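Local coordinates for glucose 1-dehydrogenase (Haloferax mediterranei, PDB 2B5W), which catalyses the zinc-dependent oxidation of D-glucose and related aldose sugars with NAD+ or, preferably, NADP+ as electron acceptor, working as a homodimer, at residues A[244-248]-A[267-273]; A[171-177]-A[197-203]; A[163-167]-A[295-299]; A[151-156]-A[187-191]. The protein carries 1 engineered substitution. One frame throughout, in Å; residues are numbered along the deposited sequence.

Contact 1: residues A[244-248]-A[267-273]. With NAP (NADP nicotinamide-adenine-dinucleotide phosphate), chain I.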
# COMPACT_ATOMS: atom_id res chain seq x y z
N ASP A 244 10.14 -9.81 -3.96
CA ASP A 244 10.05 -8.36 -3.95
C ASP A 244 8.69 -7.84 -4.39
O ASP A 244 8.23 -6.80 -3.87
CB ASP A 244 11.10 -7.75 -4.83
CG ASP A 244 12.48 -8.07 -4.36
OD1 ASP A 244 12.79 -7.76 -3.18
OD2 ASP A 244 13.33 -8.61 -5.10
N PHE A 245 8.06 -8.53 -5.32
CA PHE A 245 6.78 -8.12 -5.86
C PHE A 245 5.87 -9.33 -5.90
O PHE A 245 6.29 -10.39 -6.39
CB PHE A 245 6.89 -7.52 -7.26
CG PHE A 245 5.58 -7.08 -7.80
CD1 PHE A 245 4.81 -6.17 -7.09
CD2 PHE A 245 5.05 -7.61 -8.96
CE1 PHE A 245 3.60 -5.79 -7.55
CE2 PHE A 245 3.83 -7.21 -9.41
CZ PHE A 245 3.10 -6.31 -8.68
N ILE A 246 4.68 -9.21 -5.34
CA ILE A 246 3.65 -10.23 -5.48
C ILE A 246 2.42 -9.65 -6.15
O ILE A 246 1.99 -8.55 -5.83
CB ILE A 246 3.32 -10.82 -4.09
CG1 ILE A 246 4.55 -11.55 -3.56
CG2 ILE A 246 2.09 -11.74 -4.19
CD1 ILE A 246 4.38 -12.14 -2.15
N TYR A 247 1.90 -10.36 -7.14
CA TYR A 247 0.65 -10.03 -7.80
C TYR A 247 -0.33 -11.14 -7.53
O TYR A 247 -0.14 -12.27 -7.99
CB TYR A 247 0.93 -9.94 -9.31
CG TYR A 247 -0.17 -9.39 -10.18
CD1 TYR A 247 -1.24 -10.19 -10.56
CD2 TYR A 247 -0.10 -8.09 -10.67
CE1 TYR A 247 -2.22 -9.72 -11.41
CE2 TYR A 247 -1.10 -7.61 -11.51
CZ TYR A 247 -2.15 -8.42 -11.87
OH TYR A 247 -3.16 -8.00 -12.72
N GLU A 248 -1.39 -10.81 -6.82
CA GLU A 248 -2.42 -11.77 -6.48
C GLU A 248 -3.55 -11.78 -7.49
O GLU A 248 -4.20 -10.78 -7.72
CB GLU A 248 -2.92 -11.50 -5.07
CG GLU A 248 -4.07 -12.38 -4.63
CD GLU A 248 -5.42 -11.91 -5.12
OE1 GLU A 248 -5.73 -10.69 -4.96
OE2 GLU A 248 -6.20 -12.71 -5.68
N GLY A 267 8.98 -4.78 -0.01
CA GLY A 267 8.20 -5.24 -1.16
C GLY A 267 6.75 -4.74 -1.13
O GLY A 267 6.25 -4.18 -0.15
N VAL A 268 6.05 -4.98 -2.22
CA VAL A 268 4.64 -4.69 -2.33
C VAL A 268 3.88 -5.85 -2.96
O VAL A 268 4.36 -6.49 -3.89
CB VAL A 268 4.39 -3.38 -3.08
CG1 VAL A 268 5.04 -3.36 -4.47
CG2 VAL A 268 2.90 -3.05 -3.18
N GLY A 269 2.67 -6.10 -2.45
CA GLY A 269 1.72 -6.97 -3.10
C GLY A 269 0.59 -6.19 -3.71
O GLY A 269 -0.01 -5.32 -3.07
N ALA A 270 0.34 -6.46 -4.97
CA ALA A 270 -0.82 -5.97 -5.68
C ALA A 270 -1.92 -7.00 -5.56
O ALA A 270 -1.70 -8.18 -5.82
CB ALA A 270 -0.48 -5.75 -7.12
N LEU A 271 -3.12 -6.56 -5.21
CA LEU A 271 -4.27 -7.45 -5.01
C LEU A 271 -5.27 -7.18 -6.12
O LEU A 271 -5.68 -6.02 -6.31
CB LEU A 271 -4.90 -7.26 -3.63
CG LEU A 271 -3.97 -7.40 -2.44
CD1 LEU A 271 -4.77 -7.11 -1.18
CD2 LEU A 271 -3.31 -8.79 -2.38
N LEU A 272 -5.66 -8.22 -6.88
CA LEU A 272 -6.63 -8.13 -7.96
C LEU A 272 -7.88 -8.97 -7.71
O LEU A 272 -8.93 -8.75 -8.29
CB LEU A 272 -6.05 -8.56 -9.30
CG LEU A 272 -5.12 -7.57 -10.02
CD1 LEU A 272 -5.85 -6.35 -10.54
CD2 LEU A 272 -3.90 -7.21 -9.16
N GLY A 273 -7.76 -9.95 -6.83
CA GLY A 273 -8.83 -10.91 -6.64
C GLY A 273 -10.08 -10.36 -6.01
O GLY A 273 -10.02 -9.42 -5.20
PA NAP I . -9.51 -17.54 -13.03
O1A NAP I . -10.62 -18.09 -12.27
O2A NAP I . -9.47 -18.01 -14.48
O5B NAP I . -8.13 -17.92 -12.38
C5B NAP I . -7.90 -18.03 -11.00
C4B NAP I . -6.84 -19.11 -10.93
O4B NAP I . -6.36 -19.15 -9.60
C3B NAP I . -7.37 -20.52 -11.28
O3B NAP I . -6.67 -21.11 -12.36
C2B NAP I . -7.19 -21.31 -9.99
O2B NAP I . -6.72 -22.63 -10.15
C1B NAP I . -6.16 -20.50 -9.24
N9A NAP I . -6.32 -20.63 -7.80
C8A NAP I . -7.43 -20.31 -7.06
N7A NAP I . -7.17 -20.59 -5.77
C5A NAP I . -5.91 -21.13 -5.69
C6A NAP I . -5.12 -21.60 -4.64
N6A NAP I . -5.56 -21.67 -3.37
N1A NAP I . -3.85 -22.08 -4.91
C2A NAP I . -3.34 -22.06 -6.19
N3A NAP I . -4.12 -21.60 -7.24
C4A NAP I . -5.36 -21.13 -6.99
O3 NAP I . -9.64 -15.95 -13.16
PN NAP I . -8.79 -14.88 -14.02
O1N NAP I . -7.35 -15.25 -14.13
O2N NAP I . -9.53 -14.42 -15.24
O5D NAP I . -8.98 -13.86 -12.80
C5D NAP I . -8.18 -13.97 -11.64
C4D NAP I . -8.78 -13.15 -10.50
O4D NAP I . -8.71 -11.77 -10.87
C3D NAP I . -10.25 -13.45 -10.21
O3D NAP I . -10.50 -13.47 -8.82
C2D NAP I . -10.98 -12.31 -10.90
O2D NAP I . -12.27 -12.03 -10.42
C1D NAP I . -9.99 -11.16 -10.68
N1N NAP I . -10.03 -10.07 -11.66
C2N NAP I . -9.99 -8.82 -11.12
C3N NAP I . -9.93 -7.73 -11.94
C7N NAP I . -9.70 -6.41 -11.26
O7N NAP I . -9.85 -5.34 -12.14
N7N NAP I . -9.40 -6.36 -9.94
C4N NAP I . -9.94 -7.86 -13.34
C5N NAP I . -9.97 -9.14 -13.87
C6N NAP I . -9.99 -10.25 -13.02
P2B NAP I . -7.75 -23.91 -10.33
O1X NAP I . -8.48 -23.84 -11.57
O2X NAP I . -6.79 -25.12 -10.24
O3X NAP I . -8.72 -23.93 -9.15
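The carboxylate of E248 reaches past its own strand end to the turn after the neighbouring one: E248 OE1 accepts a hydrogen bond from G273 N at 2.9 Å and a weak one from L272 N at 3.1 Å. The same OE1 bonds to H288 of the second subunit, and OE2 to the amides of T250 and G251, so a buried glutamate is well paid for its charge. G273 suits its place because a CB would collide with this carboxylate. Behind it, the backbones pair in parallel register, F245 beside V268 through E248 beside L271. The rungs include I246 N to V268 O (3.1 Å), A270 N to I246 O (2.8 Å) and E248 N to A270 O (2.8 Å); L272 N to E248 O (3.1 Å) follows beyond the last strand residue. These are the fourth and fifth strands, in chain order, of the Rossmann domain's six-stranded parallel sheet. As is usual in this fold, the cofactor sits past the C-terminal strand ends: L272 O takes a hydrogen bond from the nicotinamide amide, NAP N7N, at 2.9 Å. L272 CD2 lies over the face of the Y247 ring, 3.7 Å from its centroid, a CH-pi contact, while the Y247 hydroxyl bonds to T155. On that same face of the sheet, F245 CD1 meets V268 CG1 at 3.8 Å, and F245 CZ meets the small A270 CB at 3.9 Å.

Contact 2: residues A[171-177]-A[197-203]. With K (potassium ion), chain E.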
# COMPACT_ATOMS: atom_id res chain seq x y z
N TRP A 171 13.83 1.55 -5.01
CA TRP A 171 13.40 0.17 -5.00
C TRP A 171 13.88 -0.44 -6.32
O TRP A 171 13.57 0.07 -7.41
CB TRP A 171 11.88 0.09 -4.91
CG TRP A 171 11.27 -1.28 -4.73
CD1 TRP A 171 11.55 -2.21 -3.75
CD2 TRP A 171 10.25 -1.86 -5.54
NE1 TRP A 171 10.77 -3.33 -3.92
CE2 TRP A 171 9.95 -3.13 -5.00
CE3 TRP A 171 9.56 -1.43 -6.68
CZ2 TRP A 171 9.01 -3.97 -5.57
CZ3 TRP A 171 8.64 -2.25 -7.22
CH2 TRP A 171 8.36 -3.50 -6.65
N ASP A 172 14.62 -1.51 -6.22
CA ASP A 172 15.14 -2.19 -7.43
C ASP A 172 14.94 -3.70 -7.20
O ASP A 172 15.84 -4.41 -6.71
CB ASP A 172 16.59 -1.84 -7.65
CG ASP A 172 17.20 -2.56 -8.83
OD1 ASP A 172 16.45 -3.07 -9.71
OD2 ASP A 172 18.44 -2.67 -8.93
N PRO A 173 13.75 -4.18 -7.53
CA PRO A 173 13.38 -5.56 -7.22
C PRO A 173 13.99 -6.57 -8.17
O PRO A 173 14.31 -6.25 -9.33
CB PRO A 173 11.86 -5.55 -7.42
CG PRO A 173 11.62 -4.47 -8.44
CD PRO A 173 12.64 -3.45 -8.18
N SER A 174 14.16 -7.78 -7.66
CA SER A 174 14.69 -8.89 -8.47
C SER A 174 13.77 -10.08 -8.60
O SER A 174 13.89 -10.81 -9.58
CB SER A 174 16.02 -9.37 -7.89
OG SER A 174 16.95 -8.31 -7.96
N SER A 175 12.90 -10.32 -7.62
CA SER A 175 11.99 -11.47 -7.65
C SER A 175 10.55 -11.03 -7.74
O SER A 175 10.14 -10.06 -7.09
CB SER A 175 12.20 -12.40 -6.44
OG SER A 175 12.12 -11.67 -5.21
N ALA A 176 9.76 -11.78 -8.51
CA ALA A 176 8.32 -11.55 -8.61
C ALA A 176 7.54 -12.84 -8.61
O ALA A 176 8.02 -13.84 -9.18
CB ALA A 176 8.04 -10.75 -9.89
N PHE A 177 6.36 -12.84 -8.02
CA PHE A 177 5.57 -14.04 -7.74
C PHE A 177 4.12 -13.68 -8.07
O PHE A 177 3.48 -12.82 -7.42
CB PHE A 177 5.74 -14.38 -6.26
CG PHE A 177 5.09 -15.66 -5.77
CD1 PHE A 177 4.78 -16.70 -6.62
CD2 PHE A 177 4.89 -15.85 -4.39
CE1 PHE A 177 4.27 -17.91 -6.15
CE2 PHE A 177 4.35 -17.03 -3.91
CZ PHE A 177 4.06 -18.09 -4.80
N LYS A 197 11.34 -3.01 -14.78
CA LYS A 197 11.99 -3.23 -13.49
C LYS A 197 13.13 -4.26 -13.56
O LYS A 197 13.97 -4.32 -12.63
CB LYS A 197 10.99 -3.71 -12.43
CG LYS A 197 9.92 -2.70 -12.01
CD LYS A 197 10.42 -1.71 -11.02
CE LYS A 197 9.40 -0.63 -10.72
NZ LYS A 197 9.25 0.34 -11.85
N GLY A 198 13.13 -5.12 -14.56
CA GLY A 198 14.22 -6.08 -14.73
C GLY A 198 14.26 -7.16 -13.69
O GLY A 198 15.30 -7.41 -13.03
N TYR A 199 13.15 -7.82 -13.50
CA TYR A 199 13.08 -8.99 -12.61
C TYR A 199 13.95 -10.12 -13.16
O TYR A 199 14.05 -10.30 -14.38
CB TYR A 199 11.69 -9.52 -12.50
CG TYR A 199 10.73 -8.53 -11.90
CD1 TYR A 199 10.70 -8.32 -10.53
CD2 TYR A 199 9.81 -7.85 -12.70
CE1 TYR A 199 9.82 -7.40 -9.95
CE2 TYR A 199 8.92 -6.92 -12.11
CZ TYR A 199 8.93 -6.72 -10.74
OH TYR A 199 8.05 -5.81 -10.11
N GLU A 200 14.60 -10.80 -12.24
CA GLU A 200 15.54 -11.88 -12.56
C GLU A 200 14.92 -13.25 -12.32
O GLU A 200 15.22 -14.19 -13.07
CB GLU A 200 16.80 -11.71 -11.69
CG GLU A 200 17.53 -10.39 -11.94
CD GLU A 200 18.73 -10.20 -11.04
OE1 GLU A 200 19.09 -11.13 -10.28
OE2 GLU A 200 19.33 -9.10 -11.09
N ASN A 201 14.09 -13.38 -11.30
CA ASN A 201 13.54 -14.66 -10.86
C ASN A 201 12.03 -14.56 -10.74
O ASN A 201 11.50 -13.72 -10.01
CB ASN A 201 14.13 -15.09 -9.54
CG ASN A 201 15.62 -15.22 -9.60
OD1 ASN A 201 16.36 -14.49 -8.93
ND2 ASN A 201 16.07 -16.10 -10.45
N LEU A 202 11.33 -15.37 -11.53
CA LEU A 202 9.88 -15.38 -11.59
C LEU A 202 9.27 -16.70 -11.07
O LEU A 202 9.80 -17.79 -11.29
CB LEU A 202 9.42 -15.13 -13.03
CG LEU A 202 9.90 -13.86 -13.70
CD1 LEU A 202 9.53 -13.92 -15.20
CD2 LEU A 202 9.38 -12.64 -13.01
N TYR A 203 8.10 -16.57 -10.47
CA TYR A 203 7.40 -17.68 -9.80
C TYR A 203 5.92 -17.53 -10.05
O TYR A 203 5.42 -16.41 -10.16
CB TYR A 203 7.71 -17.60 -8.31
CG TYR A 203 9.17 -17.72 -7.98
CD1 TYR A 203 9.99 -16.61 -7.97
CD2 TYR A 203 9.73 -18.95 -7.60
CE1 TYR A 203 11.33 -16.68 -7.65
CE2 TYR A 203 11.08 -19.02 -7.27
CZ TYR A 203 11.88 -17.90 -7.31
OH TYR A 203 13.21 -17.95 -7.00
K K E . 16.00 -5.34 -11.16
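Two inner strands of the parallel Rossmann sheet pair here at their N-terminal ends, where a potassium ion joins the loops leading into them. The ion is bound by D172 OD1 (2.7 Å), P173 O (2.6 Å), K197 O (2.7 Å) and G198 O (2.9 Å); the positive phi at G198 suits glycine. S174 O then takes two hydrogen bonds, from E200 N at 2.8 Å and N201 N at 3.1 Å. Next, A176 N bonds to N201 O at 3.0 Å, and Y203 N weakly to A176 O at 3.0 Å. The strands belong to the beta-alpha-beta unit 175-179, 183-194, 201-206, which opens the nucleotide-binding fold. On the side facing helix 183-194, A176 is small enough for the Y199 ring to cover it: A176 CB lies over the ring's face, 3.9 Å from the centroid, while Y199 OH bonds to Y163. P173 CB also touches Y199 CE1 at 3.7 Å. On the other face, F177 CD1 rests on Y203 CB at 3.5 Å.

Contact 3: residues A[163-167]-A[295-299]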
# COMPACT_ATOMS: atom_id res chain seq x y z
N TYR A 163 3.73 0.06 -7.95
CA TYR A 163 5.03 0.66 -8.09
C TYR A 163 5.04 2.07 -7.53
O TYR A 163 6.03 2.52 -6.92
CB TYR A 163 5.49 0.64 -9.54
CG TYR A 163 5.70 -0.73 -10.15
CD1 TYR A 163 5.68 -1.89 -9.37
CD2 TYR A 163 5.96 -0.87 -11.51
CE1 TYR A 163 5.89 -3.13 -9.96
CE2 TYR A 163 6.17 -2.09 -12.08
CZ TYR A 163 6.14 -3.22 -11.30
OH TYR A 163 6.36 -4.47 -11.90
N ALA A 164 3.92 2.77 -7.63
CA ALA A 164 3.83 4.10 -7.03
C ALA A 164 4.07 4.03 -5.53
O ALA A 164 4.70 4.94 -4.94
CB ALA A 164 2.48 4.77 -7.34
N SER A 165 3.55 2.99 -4.88
CA SER A 165 3.73 2.83 -3.44
C SER A 165 5.17 2.72 -3.01
O SER A 165 5.44 2.91 -1.81
CB SER A 165 2.95 1.64 -2.88
OG SER A 165 3.65 0.41 -3.12
N ARG A 166 6.07 2.33 -3.92
CA ARG A 166 7.50 2.14 -3.63
C ARG A 166 8.33 3.34 -4.11
O ARG A 166 9.55 3.32 -4.07
CB ARG A 166 8.02 0.86 -4.35
CG ARG A 166 7.26 -0.43 -4.09
CD ARG A 166 7.31 -0.92 -2.63
NE ARG A 166 6.43 -0.10 -1.79
CZ ARG A 166 6.56 -0.00 -0.47
NH1 ARG A 166 5.77 0.83 0.22
NH2 ARG A 166 7.49 -0.71 0.17
N SER A 167 7.68 4.40 -4.59
CA SER A 167 8.39 5.49 -5.28
C SER A 167 9.09 6.49 -4.38
O SER A 167 9.83 7.35 -4.89
CB SER A 167 7.45 6.23 -6.25
OG SER A 167 6.38 6.90 -5.60
N ASN A 295 8.60 -2.30 6.21
CA ASN A 295 8.21 -1.27 5.26
C ASN A 295 7.52 -1.86 4.03
O ASN A 295 7.91 -1.52 2.89
CB ASN A 295 9.44 -0.47 4.76
CG ASN A 295 10.22 0.26 5.87
OD1 ASN A 295 11.35 -0.16 6.27
ND2 ASN A 295 9.69 1.37 6.30
N LYS A 296 6.52 -2.69 4.23
CA LYS A 296 5.82 -3.34 3.14
C LYS A 296 4.51 -2.64 2.80
O LYS A 296 3.94 -1.90 3.61
CB LYS A 296 5.55 -4.80 3.48
CG LYS A 296 6.78 -5.66 3.51
CD LYS A 296 6.55 -7.06 4.13
CE LYS A 296 7.81 -7.86 4.05
NZ LYS A 296 7.60 -9.26 4.53
N ALA A 297 3.99 -2.92 1.60
CA ALA A 297 2.72 -2.37 1.15
C ALA A 297 1.82 -3.41 0.52
O ALA A 297 2.30 -4.39 -0.06
CB ALA A 297 2.95 -1.21 0.15
N LEU A 298 0.52 -3.21 0.69
CA LEU A 298 -0.50 -3.91 -0.07
C LEU A 298 -1.35 -2.87 -0.77
O LEU A 298 -1.79 -1.91 -0.17
CB LEU A 298 -1.42 -4.73 0.83
CG LEU A 298 -0.78 -5.93 1.51
CD1 LEU A 298 -1.80 -6.59 2.47
CD2 LEU A 298 -0.32 -6.94 0.47
N VAL A 299 -1.55 -3.07 -2.07
CA VAL A 299 -2.31 -2.17 -2.89
C VAL A 299 -3.35 -2.95 -3.70
O VAL A 299 -3.00 -3.83 -4.50
CB VAL A 299 -1.38 -1.36 -3.84
CG1 VAL A 299 -2.17 -0.37 -4.66
CG2 VAL A 299 -0.30 -0.61 -3.08
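Where helix 149-164 runs out into a type I turn, A164 to S167, it meets 297-300, the outermost strand, within the subunit, of the parallel Rossmann sheet, and the loop before it. Polar contact centres on R166. Its NH2 donates to N295 O at 2.9 Å, and the same nitrogen also bonds to N266 O, so one guanidinium ties the helix exit to two loop carbonyls. N295 adopts positive phi as the C-prime residue of the Schellman motif that ends helix 284-293, a conformation asparagine tolerates better than most residues. Within its own turn the arginine is steadied by R166 NE to S165 OG at 3.1 Å and a weak bond from NH1 to S165 O at 2.9 Å, while S167 OG bonds to A164 O at 2.7 Å. The S165 hydroxyl also bonds to A162 O, a common way for a serine to turn back onto its helix. The van der Waals contacts are small: S165 CB faces V299 CG2 at 4.0 Å, and S165 OG lies 3.7 Å from A297 CB. Residues 297-299 also pair in an antiparallel ladder with a strand of the second subunit, carrying the sheet across the dimer interface, and S165 packs on S165 of that subunit. A297, as an alanine, leaves room for the guanidinium, which lays one face over its methyl, with R166 NH1 3.5 Å from A297 CB.

Contact 4: residues A[151-156]-A[187-191]. With NAP (NADP nicotinamide-adenine-dinucleotide phosphate), chain I.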
# COMPACT_ATOMS: atom_id res chain seq x y z
N PRO A 151 -7.40 -7.04 -20.71
CA PRO A 151 -6.73 -7.73 -19.61
C PRO A 151 -5.32 -7.22 -19.33
O PRO A 151 -4.95 -7.09 -18.17
CB PRO A 151 -6.70 -9.20 -20.07
CG PRO A 151 -7.58 -9.30 -21.17
CD PRO A 151 -8.00 -7.97 -21.69
N ILE A 152 -4.54 -6.97 -20.38
CA ILE A 152 -3.19 -6.40 -20.18
C ILE A 152 -3.29 -5.08 -19.41
O ILE A 152 -2.50 -4.82 -18.49
CB ILE A 152 -2.41 -6.25 -21.51
CG1 ILE A 152 -2.11 -7.62 -22.15
CG2 ILE A 152 -1.06 -5.52 -21.26
CD1 ILE A 152 -1.59 -7.54 -23.55
N SER A 153 -4.28 -4.27 -19.78
CA SER A 153 -4.49 -2.96 -19.14
C SER A 153 -4.78 -3.05 -17.65
O SER A 153 -4.42 -2.13 -16.89
CB SER A 153 -5.58 -2.13 -19.86
OG SER A 153 -6.89 -2.51 -19.53
N ILE A 154 -5.51 -4.08 -17.24
CA ILE A 154 -5.79 -4.35 -15.83
C ILE A 154 -4.45 -4.43 -15.09
O ILE A 154 -4.27 -3.84 -14.03
CB ILE A 154 -6.62 -5.63 -15.65
CG1 ILE A 154 -8.03 -5.46 -16.22
CG2 ILE A 154 -6.60 -6.05 -14.20
CD1 ILE A 154 -8.85 -4.41 -15.58
N THR A 155 -3.52 -5.22 -15.61
CA THR A 155 -2.21 -5.33 -15.01
C THR A 155 -1.42 -4.05 -15.10
O THR A 155 -0.72 -3.70 -14.15
CB THR A 155 -1.46 -6.51 -15.64
OG1 THR A 155 -2.19 -7.69 -15.23
CG2 THR A 155 -0.04 -6.63 -15.08
N GLU A 156 -1.52 -3.34 -16.20
CA GLU A 156 -0.78 -2.09 -16.31
C GLU A 156 -1.22 -1.14 -15.18
O GLU A 156 -0.38 -0.46 -14.60
CB GLU A 156 -1.01 -1.42 -17.66
CG GLU A 156 -0.50 -2.17 -18.87
CD GLU A 156 1.00 -2.14 -19.10
OE1 GLU A 156 1.76 -1.54 -18.31
OE2 GLU A 156 1.40 -2.74 -20.10
N LEU A 187 -0.92 -14.01 -18.16
CA LEU A 187 -0.59 -12.79 -18.90
C LEU A 187 0.35 -11.90 -18.07
O LEU A 187 1.37 -11.38 -18.57
CB LEU A 187 -1.88 -12.03 -19.22
CG LEU A 187 -1.93 -10.94 -20.24
CD1 LEU A 187 -1.50 -11.46 -21.59
CD2 LEU A 187 -3.37 -10.42 -20.26
N THR A 188 0.03 -11.75 -16.79
CA THR A 188 0.80 -10.96 -15.89
C THR A 188 2.23 -11.48 -15.75
O THR A 188 3.18 -10.72 -15.75
CB THR A 188 0.12 -10.85 -14.54
OG1 THR A 188 -1.15 -10.20 -14.70
CG2 THR A 188 0.89 -10.04 -13.59
N LEU A 189 2.37 -12.80 -15.66
CA LEU A 189 3.70 -13.39 -15.54
C LEU A 189 4.59 -13.03 -16.76
O LEU A 189 5.75 -12.69 -16.59
CB LEU A 189 3.54 -14.90 -15.35
CG LEU A 189 4.81 -15.70 -15.11
CD1 LEU A 189 5.45 -15.36 -13.81
CD2 LEU A 189 4.47 -17.21 -15.22
N ALA A 190 4.05 -13.14 -17.98
CA ALA A 190 4.77 -12.75 -19.17
C ALA A 190 5.06 -11.27 -19.19
O ALA A 190 6.15 -10.84 -19.60
CB ALA A 190 4.00 -13.14 -20.43
N MET A 191 4.11 -10.46 -18.74
CA MET A 191 4.38 -9.04 -18.61
C MET A 191 5.54 -8.73 -17.63
O MET A 191 6.36 -7.88 -17.88
CB MET A 191 3.13 -8.26 -18.18
CG MET A 191 2.00 -8.35 -19.18
SD MET A 191 0.46 -7.62 -18.59
CE MET A 191 1.01 -5.91 -18.30
PA NAP I . -9.51 -17.54 -13.03
O1A NAP I . -10.62 -18.09 -12.27
O2A NAP I . -9.47 -18.01 -14.48
O5B NAP I . -8.13 -17.92 -12.38
C5B NAP I . -7.90 -18.03 -11.00
C4B NAP I . -6.84 -19.11 -10.93
O4B NAP I . -6.36 -19.15 -9.60
C3B NAP I . -7.37 -20.52 -11.28
O3B NAP I . -6.67 -21.11 -12.36
C2B NAP I . -7.19 -21.31 -9.99
O2B NAP I . -6.72 -22.63 -10.15
C1B NAP I . -6.16 -20.50 -9.24
N9A NAP I . -6.32 -20.63 -7.80
C8A NAP I . -7.43 -20.31 -7.06
N7A NAP I . -7.17 -20.59 -5.77
C5A NAP I . -5.91 -21.13 -5.69
C6A NAP I . -5.12 -21.60 -4.64
N6A NAP I . -5.56 -21.67 -3.37
N1A NAP I . -3.85 -22.08 -4.91
C2A NAP I . -3.34 -22.06 -6.19
N3A NAP I . -4.12 -21.60 -7.24
C4A NAP I . -5.36 -21.13 -6.99
O3 NAP I . -9.64 -15.95 -13.16
PN NAP I . -8.79 -14.88 -14.02
O1N NAP I . -7.35 -15.25 -14.13
O2N NAP I . -9.53 -14.42 -15.24
O5D NAP I . -8.98 -13.86 -12.80
C5D NAP I . -8.18 -13.97 -11.64
C4D NAP I . -8.78 -13.15 -10.50
O4D NAP I . -8.71 -11.77 -10.87
C3D NAP I . -10.25 -13.45 -10.21
O3D NAP I . -10.50 -13.47 -8.82
C2D NAP I . -10.98 -12.31 -10.90
O2D NAP I . -12.27 -12.03 -10.42
C1D NAP I . -9.99 -11.16 -10.68
N1N NAP I . -10.03 -10.07 -11.66
C2N NAP I . -9.99 -8.82 -11.12
C3N NAP I . -9.93 -7.73 -11.94
C7N NAP I . -9.70 -6.41 -11.26
O7N NAP I . -9.85 -5.34 -12.14
N7N NAP I . -9.40 -6.36 -9.94
C4N NAP I . -9.94 -7.86 -13.34
C5N NAP I . -9.97 -9.14 -13.87
C6N NAP I . -9.99 -10.25 -13.02
P2B NAP I . -7.75 -23.91 -10.33
O1X NAP I . -8.48 -23.84 -11.57
O2X NAP I . -6.79 -25.12 -10.24
O3X NAP I . -8.72 -23.93 -9.15
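M191 is the chief knob of this helix crossing. Its CE methyl fills the hollow between I152 CG2 (3.6 Å), T155 CG2 (3.5 Å) and E156 OE2 (3.7 Å), an oxygen hydrogen-bonded to T315. One turn back, L187 is the second bump, its CD2 set between P151 CB and I152 CG1, each at 3.6 Å. I152 thus stands between leucine and methionine. The short T155 and T188 let the backbones come nearest here, CA to CA 6.4 Å. Segments 151-156 and 187-191, on helices 149-164 and 183-194, cross at -59° with their axes 10.0 Å apart; I154, turned from the crossing, brings CD1 to 3.7 Å from NAP O7N. T155 OG1 and T188 OG1 sit 2.8 Å apart, with Y247 OH also bonded to the former and L184 O to the latter. This chain of three hydroxyls satisfies polar groups within a largely apolar interface and ties it to the sheet and, through the L184 carbonyl, to an NADP-binding residue of helix 183-194.

All four contacts belong to the nucleotide-binding domain. Contacts 1, 2 and 3 share its six-stranded parallel sheet: contact 2 joins strands 201-206 and 175-179, contact 1 pairs 243-248 with 267-271, and contact 3 adds 297-300, outermost within the subunit. Neighbouring centres lie 12 Å apart (contacts 1 and 2) and 9 Å apart (1 and 3). Along the chain, contacts 1 and 2 are both nested inside the loop closed by contact 3, whereas contact 4 crosses contacts 2 and 3. Contacts 3 and 4 share a helix, 149-164, without touching. Y247 and T155 connect contacts 1 and 4, both of which reach NADP; contacts 1 and 3 touch the second subunit, so the sheet joins cofactor site and dimer interface.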